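Local coordinates for protein phage related exonuclease (Haemophilus somnus 129PT, PDB 3K93) that is probably a phage-type exonuclease that degrades DNA from its ends in a metal-dependent reaction, at residues G31-T34 and D35-S39. Sequence-based numbering, arbitrary orientation.
Sequences GKLT and DTAKS
Thr34 turns its hydroxyl over the first turn of helix 35-50, where OG1 accepts a hydrogen bond from Ala37 N at 3.1 Å. The torsion that sets OG1 between its own backbone N and carbonyl carbon (chi1 58°) swings it forward to this amide, one of those in the first turn for which no carbonyl a full turn earlier lies within the helix. Threonine suits the place because its short branch carries an acceptor just far enough. The carbonyl of the same residue starts the helical ladder: Lys38 N reaches Thr34 O at 3.0 Å with a nearly straight N-H (164°).

Leu33 O is satisfied by a water that donates to it at 2.6 Å and to Asp35 OD1 at 2.9 Å. Lys38 NZ gives the same water a weak third bond; its chain, bent at chi3, passes over Thr34 O, and a lysine is long enough to cover Leu33 with its aliphatic part on the way. An acidic side chain in the first turn should also interact favourably with the helix dipole. On the side facing helix 198-221, Leu33 CB lies 3.9 Å from Lys38 CG and CD2 meets the methyl of buried Ala37, small enough to fit here, while the leucine also packs on Ala210 and Tyr214. The whole is a threonine N-cap, joining the loop after helix 25-29 to helix 35-50.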
ATOM      1  N   GLY A  31       4.546  12.172  27.169  1.00 20.73           N
ATOM      2  CA  GLY A  31       3.407  11.279  26.931  1.00 20.23           C
ATOM      3  C   GLY A  31       2.560  11.632  25.721  1.00 19.58           C
ATOM      4  O   GLY A  31       1.369  11.312  25.691  1.00 19.81           O
ATOM      5  N   LYS A  32       3.153  12.279  24.714  1.00 18.62           N
ATOM      6  CA  LYS A  32       2.396  12.568  23.482  1.00 18.35           C
ATOM      7  C   LYS A  32       2.255  11.281  22.696  1.00 17.09           C
ATOM      8  O   LYS A  32       3.198  10.489  22.621  1.00 16.18           O
ATOM      9  CB  LYS A  32       3.108  13.601  22.607  1.00 18.41           C
ATOM     10  CG  LYS A  32       3.510  14.883  23.355  1.00 19.58           C
ATOM     11  CD  LYS A  32       2.663  16.023  22.966  1.00 19.69           C
ATOM     12  CE  LYS A  32       2.944  17.203  23.819  1.00 18.20           C
ATOM     13  NZ  LYS A  32       1.870  18.169  23.542  1.00 18.89           N
ATOM     14  N   LEU A  33       1.100  11.089  22.097  1.00 16.06           N
ATOM     15  CA  LEU A  33       0.836   9.905  21.291  1.00 16.31           C
ATOM     16  C   LEU A  33       1.253  10.116  19.835  1.00 15.45           C
ATOM     17  O   LEU A  33       1.155  11.213  19.325  1.00 15.32           O
ATOM     18  CB  LEU A  33      -0.661   9.594  21.316  1.00 16.76           C
ATOM     19  CG  LEU A  33      -1.298   9.099  22.622  1.00 18.01           C
ATOM     20  CD1 LEU A  33      -2.783   9.060  22.436  1.00 20.32           C
ATOM     21  CD2 LEU A  33      -0.793   7.747  22.981  1.00 19.32           C
ATOM     22  N   THR A  34       1.669   9.057  19.151  1.00 15.27           N
ATOM     23  CA  THR A  34       1.960   9.136  17.720  1.00 15.35           C
ATOM     24  C   THR A  34       0.654   9.187  16.962  1.00 15.97           C
ATOM     25  O   THR A  34      -0.397   8.817  17.506  1.00 15.62           O
ATOM     26  CB  THR A  34       2.714   7.884  17.252  1.00 15.94           C
ATOM     27  OG1 THR A  34       1.918   6.732  17.552  1.00 15.34           O
ATOM     28  CG2 THR A  34       4.103   7.758  17.976  1.00 14.05           C
ATOM     29  N   ASP A  35       0.711   9.617  15.710  1.00 16.30           N
ATOM     30  CA  ASP A  35      -0.477   9.609  14.835  1.00 17.15           C
ATOM     31  C   ASP A  35      -1.046   8.193  14.646  1.00 16.66           C
ATOM     32  O   ASP A  35      -2.261   8.007  14.608  1.00 16.57           O
ATOM     33  CB  ASP A  35      -0.148  10.188  13.450  1.00 17.83           C
ATOM     34  CG  ASP A  35       0.047  11.699  13.456  1.00 20.57           C
ATOM     35  OD1 ASP A  35      -0.320  12.376  14.436  1.00 26.13           O
ATOM     36  OD2 ASP A  35       0.549  12.223  12.443  1.00 25.77           O
ATOM     37  N   THR A  36      -0.175   7.206  14.505  1.00 15.82           N
ATOM     38  CA  THR A  36      -0.635   5.830  14.474  1.00 15.97           C
ATOM     39  C   THR A  36      -1.421   5.443  15.700  1.00 14.90           C
ATOM     40  O   THR A  36      -2.439   4.782  15.574  1.00 14.32           O
ATOM     41  CB  THR A  36       0.543   4.848  14.320  1.00 16.18           C
ATOM     42  OG1 THR A  36       1.107   5.087  13.058  1.00 18.33           O
ATOM     43  CG2 THR A  36       0.124   3.346  14.408  1.00 16.62           C
ATOM     44  N   ALA A  37      -0.915   5.810  16.881  1.00 13.97           N
ATOM     45  CA  ALA A  37      -1.560   5.436  18.140  1.00 13.15           C
ATOM     46  C   ALA A  37      -2.944   6.086  18.221  1.00 12.53           C
ATOM     47  O   ALA A  37      -3.934   5.434  18.585  1.00 10.84           O
ATOM     48  CB  ALA A  37      -0.679   5.828  19.377  1.00 11.95           C
ATOM     49  N   LYS A  38      -3.009   7.357  17.850  1.00 12.49           N
ATOM     50  CA  LYS A  38      -4.281   8.080  17.873  1.00 13.25           C
ATOM     51  C   LYS A  38      -5.308   7.500  16.934  1.00 12.83           C
ATOM     52  O   LYS A  38      -6.465   7.394  17.272  1.00 11.82           O
ATOM     53  CB  LYS A  38      -4.067   9.528  17.546  1.00 13.33           C
ATOM     54  CG  LYS A  38      -3.378  10.249  18.667  1.00 15.92           C
ATOM     55  CD  LYS A  38      -2.746  11.517  18.146  1.00 20.12           C
ATOM     56  CE  LYS A  38      -3.541  12.706  18.422  1.00 22.87           C
ATOM     57  NZ  LYS A  38      -2.589  13.911  18.452  1.00 22.59           N
ATOM     58  N   SER A  39      -4.856   7.102  15.765  1.00 13.13           N
ATOM     59  CA  SER A  39      -5.730   6.475  14.805  1.00 14.03           C
ATOM     60  C   SER A  39      -6.285   5.143  15.374  1.00 13.62           C
ATOM     61  O   SER A  39      -7.485   4.871  15.273  1.00 13.46           O
ATOM     62  CB  SER A  39      -4.984   6.265  13.488  1.00 14.35           C
ATOM     63  OG  SER A  39      -5.811   5.563  12.598  1.00 16.81           O
TER
HETATM   64  O   HOH W   1       0.195  12.501  17.296  1.00 34.19           O